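Local coordinates for putative NAD(P)H nitroreductase MhqN (PDB 3BEM), which is a putative FMN-dependent NAD(P)H nitroreductase that forms a homodimer and may contribute to the degradation of aromatic compounds, at residues G94-Y99 against Q185-M190. The protein carries 3 engineered substitutions. Sequence-based numbering, arbitrary orientation.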
ATOM      1  N   GLY B  94       0.312  -4.882 -11.274  1.00 15.52           N
ATOM      2  CA  GLY B  94      -0.997  -5.286 -10.846  1.00 15.96           C
ATOM      3  C   GLY B  94      -1.793  -5.863 -12.000  1.00 14.74           C
ATOM      4  O   GLY B  94      -1.953  -5.232 -13.042  1.00 16.27           O
ATOM      5  N   ASP B  95      -2.287  -7.078 -11.828  1.00 17.22           N
ATOM      6  CA  ASP B  95      -3.116  -7.709 -12.865  1.00 16.77           C
ATOM      7  C   ASP B  95      -4.516  -7.105 -12.924  1.00 15.10           C
ATOM      8  O   ASP B  95      -5.322  -7.294 -12.023  1.00 17.17           O
ATOM      9  CB  ASP B  95      -3.198  -9.175 -12.557  1.00 18.63           C
ATOM     10  CG  ASP B  95      -3.795  -9.996 -13.646  1.00 21.57           C
ATOM     11  OD1 ASP B  95      -4.198  -9.469 -14.692  1.00 19.49           O
ATOM     12  OD2 ASP B  95      -3.814 -11.243 -13.447  1.00 22.06           O
ATOM     13  N   LYS B  96      -4.813  -6.417 -14.036  1.00 17.36           N
ATOM     14  CA  LYS B  96      -6.131  -5.859 -14.291  1.00 18.31           C
ATOM     15  C   LYS B  96      -7.192  -6.936 -14.542  1.00 18.56           C
ATOM     16  O   LYS B  96      -8.392  -6.665 -14.447  1.00 20.36           O
ATOM     17  CB  LYS B  96      -6.059  -4.890 -15.470  1.00 18.25           C
ATOM     18  CG  LYS B  96      -5.270  -3.629 -15.173  1.00 20.49           C
ATOM     19  CD  LYS B  96      -5.144  -2.691 -16.375  1.00 23.79           C
ATOM     20  CE  LYS B  96      -4.283  -3.224 -17.461  1.00 24.71           C
ATOM     21  NZ  LYS B  96      -4.064  -2.202 -18.553  1.00 25.00           N
ATOM     22  N   GLN B  97      -6.768  -8.152 -14.817  1.00 17.14           N
ATOM     23  CA  GLN B  97      -7.687  -9.312 -14.990  1.00 19.04           C
ATOM     24  C   GLN B  97      -7.551 -10.337 -13.854  1.00 19.16           C
ATOM     25  O   GLN B  97      -7.829 -11.528 -14.034  1.00 17.49           O
ATOM     26  CB  GLN B  97      -7.420  -9.987 -16.355  1.00 21.85           C
ATOM     27  CG  GLN B  97      -7.580  -9.048 -17.521  1.00 26.77           C
ATOM     28  CD  GLN B  97      -8.964  -8.394 -17.563  1.00 32.48           C
ATOM     29  OE1 GLN B  97      -9.084  -7.186 -17.727  1.00 47.77           O
ATOM     30  NE2 GLN B  97     -10.003  -9.194 -17.389  1.00 40.28           N
ATOM     31  N   ALA B  98      -7.108  -9.862 -12.668  1.00 18.73           N
ATOM     32  CA  ALA B  98      -6.878 -10.761 -11.501  1.00 18.94           C
ATOM     33  C   ALA B  98      -8.095 -11.627 -11.194  1.00 18.03           C
ATOM     34  O   ALA B  98      -7.971 -12.777 -10.811  1.00 18.48           O
ATOM     35  CB  ALA B  98      -6.501  -9.946 -10.240  1.00 18.21           C
ATOM     36  N   TYR B  99      -9.282 -11.075 -11.385  1.00 17.48           N
ATOM     37  CA  TYR B  99     -10.475 -11.763 -10.985  1.00 18.97           C
ATOM     38  C   TYR B  99     -10.702 -13.056 -11.753  1.00 19.77           C
ATOM     39  O   TYR B  99     -11.395 -13.946 -11.275  1.00 19.10           O
ATOM     40  CB  TYR B  99     -11.669 -10.842 -11.160  1.00 19.80           C
ATOM     41  CG  TYR B  99     -11.984 -10.518 -12.597  1.00 20.87           C
ATOM     42  CD1 TYR B  99     -11.335  -9.471 -13.252  1.00 23.35           C
ATOM     43  CD2 TYR B  99     -12.905 -11.265 -13.318  1.00 23.04           C
ATOM     44  CE1 TYR B  99     -11.615  -9.176 -14.564  1.00 25.19           C
ATOM     45  CE2 TYR B  99     -13.174 -10.974 -14.643  1.00 29.73           C
ATOM     46  CZ  TYR B  99     -12.528  -9.913 -15.242  1.00 25.94           C
ATOM     47  OH  TYR B  99     -12.792  -9.636 -16.555  1.00 30.91           O
ATOM     48  N   GLN B 185      -2.237  -6.848 -19.823  1.00 20.12           N
ATOM     49  CA  GLN B 185      -3.148  -6.979 -18.706  1.00 18.92           C
ATOM     50  C   GLN B 185      -2.551  -6.466 -17.388  1.00 17.94           C
ATOM     51  O   GLN B 185      -3.267  -6.328 -16.445  1.00 17.83           O
ATOM     52  CB  GLN B 185      -3.609  -8.415 -18.506  1.00 21.95           C
ATOM     53  CG  GLN B 185      -2.581  -9.326 -17.968  1.00 22.69           C
ATOM     54  CD  GLN B 185      -3.035 -10.757 -18.037  1.00 35.54           C
ATOM     55  OE1 GLN B 185      -2.773 -11.435 -19.027  1.00 41.97           O
ATOM     56  NE2 GLN B 185      -3.733 -11.227 -16.995  1.00 28.11           N
ATOM     57  N   PHE B 186      -1.254  -6.215 -17.351  1.00 17.61           N
ATOM     58  CA  PHE B 186      -0.586  -5.735 -16.154  1.00 17.51           C
ATOM     59  C   PHE B 186      -0.398  -4.248 -16.191  1.00 19.03           C
ATOM     60  O   PHE B 186       0.117  -3.722 -17.172  1.00 21.79           O
ATOM     61  CB  PHE B 186       0.759  -6.420 -15.990  1.00 16.34           C
ATOM     62  CG  PHE B 186       0.641  -7.889 -15.785  1.00 20.03           C
ATOM     63  CD1 PHE B 186       0.275  -8.402 -14.564  1.00 19.20           C
ATOM     64  CD2 PHE B 186       0.882  -8.746 -16.831  1.00 25.35           C
ATOM     65  CE1 PHE B 186       0.118  -9.787 -14.393  1.00 25.75           C
ATOM     66  CE2 PHE B 186       0.749 -10.113 -16.682  1.00 29.01           C
ATOM     67  CZ  PHE B 186       0.371 -10.638 -15.471  1.00 27.60           C
ATOM     68  N   GLU B 187      -0.849  -3.585 -15.137  1.00 15.74           N
ATOM     69  CA  GLU B 187      -0.482  -2.224 -14.865  1.00 15.39           C
ATOM     70  C   GLU B 187       0.888  -2.162 -14.202  1.00 15.53           C
ATOM     71  O   GLU B 187       1.131  -2.936 -13.277  1.00 15.83           O
ATOM     72  CB  GLU B 187      -1.561  -1.620 -13.985  1.00 17.92           C
ATOM     73  CG  GLU B 187      -1.380  -0.195 -13.610  1.00 21.02           C
ATOM     74  CD  GLU B 187      -1.762   0.781 -14.681  1.00 23.33           C
ATOM     75  OE1 GLU B 187      -2.505   0.408 -15.638  1.00 25.68           O
ATOM     76  OE2 GLU B 187      -1.245   1.935 -14.568  1.00 23.78           O
ATOM     77  N   VAL B 188       1.782  -1.278 -14.669  1.00 16.80           N
ATOM     78  CA  VAL B 188       3.041  -1.045 -13.992  1.00 16.99           C
ATOM     79  C   VAL B 188       2.776  -0.017 -12.869  1.00 17.67           C
ATOM     80  O   VAL B 188       2.687   1.192 -13.104  1.00 19.46           O
ATOM     81  CB  VAL B 188       4.181  -0.584 -14.908  1.00 18.96           C
ATOM     82  CG1 VAL B 188       5.491  -0.539 -14.121  1.00 21.74           C
ATOM     83  CG2 VAL B 188       4.353  -1.497 -16.112  1.00 19.69           C
ATOM     84  N   VAL B 189       2.541  -0.526 -11.671  1.00 14.90           N
ATOM     85  CA  VAL B 189       2.033   0.278 -10.559  1.00 13.54           C
ATOM     86  C   VAL B 189       3.131   1.135  -9.907  1.00 14.14           C
ATOM     87  O   VAL B 189       2.897   2.272  -9.573  1.00 16.94           O
ATOM     88  CB  VAL B 189       1.318  -0.603  -9.548  1.00 14.75           C
ATOM     89  CG1 VAL B 189       0.915   0.189  -8.231  1.00 15.99           C
ATOM     90  CG2 VAL B 189       0.116  -1.378 -10.246  1.00 16.90           C
HETATM   91  N   MSE B 190       4.320   0.582  -9.781  1.00 13.99           N
HETATM   92  CA  MSE B 190       5.469   1.316  -9.273  1.00 16.57           C
HETATM   93  C   MSE B 190       6.736   0.583  -9.573  1.00 16.80           C
HETATM   94  O   MSE B 190       6.711  -0.567  -9.975  1.00 16.92           O
HETATM   95  CB  MSE B 190       5.356   1.640  -7.764  1.00 23.75           C
HETATM   96  CG  MSE B 190       5.532   0.684  -6.752  1.00 26.34           C
HETATM   97 SE   MSE B 190       5.343   1.715  -4.980  0.75 21.03          SE
HETATM   98  CE  MSE B 190       3.455   1.491  -5.081  1.00 18.92           C
TER
HETATM   99  O   HOH W   1      -2.671  -0.026 -18.104  1.00 39.97           O
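Gly94 forms a hydrogen-bonded antiparallel pair with Glu187, its N giving to Glu187 O and its O accepting from Glu187 N, both at 2.9 Å. Glycine suits the place, since a CB on Gly94 would come a tight 3.3 Å from Val189 CG2. Asp95 stands in a non-hydrogen-bonded antiparallel pair with Phe186; both side chains share one sheet face, with Asp95 CB 3.8 Å from Phe186 CE1. With CG anti to the backbone N (chi1 -169°), OD1 sits between two donors on opposite faces of the carboxylate: Gln185 NE2, almost straight (2.9 Å, 177°), and Gln97 N, which makes an Asx turn. An alanine in place of Asp95 would remove both bonds and would probably loosen the turn and the Gln185 amide. Lys96 N meets Gln185 O at 2.9 Å, nearly along the C=O axis. Lysine's long chain lines that carbonyl with methylenes and bends at chi3, so NZ reaches a water held by Glu187 OE1; Glu187 OE2 is salt-bridged to Arg140. Gln97 combines methylene packing, CG 4.1 Å from Gln185 CB, with an amide for Gln100. Strand 88-95 leaves through a type I turn, Asp95 to Ala98, at the end of the central strand pair of the antiparallel nitroreductase sheet.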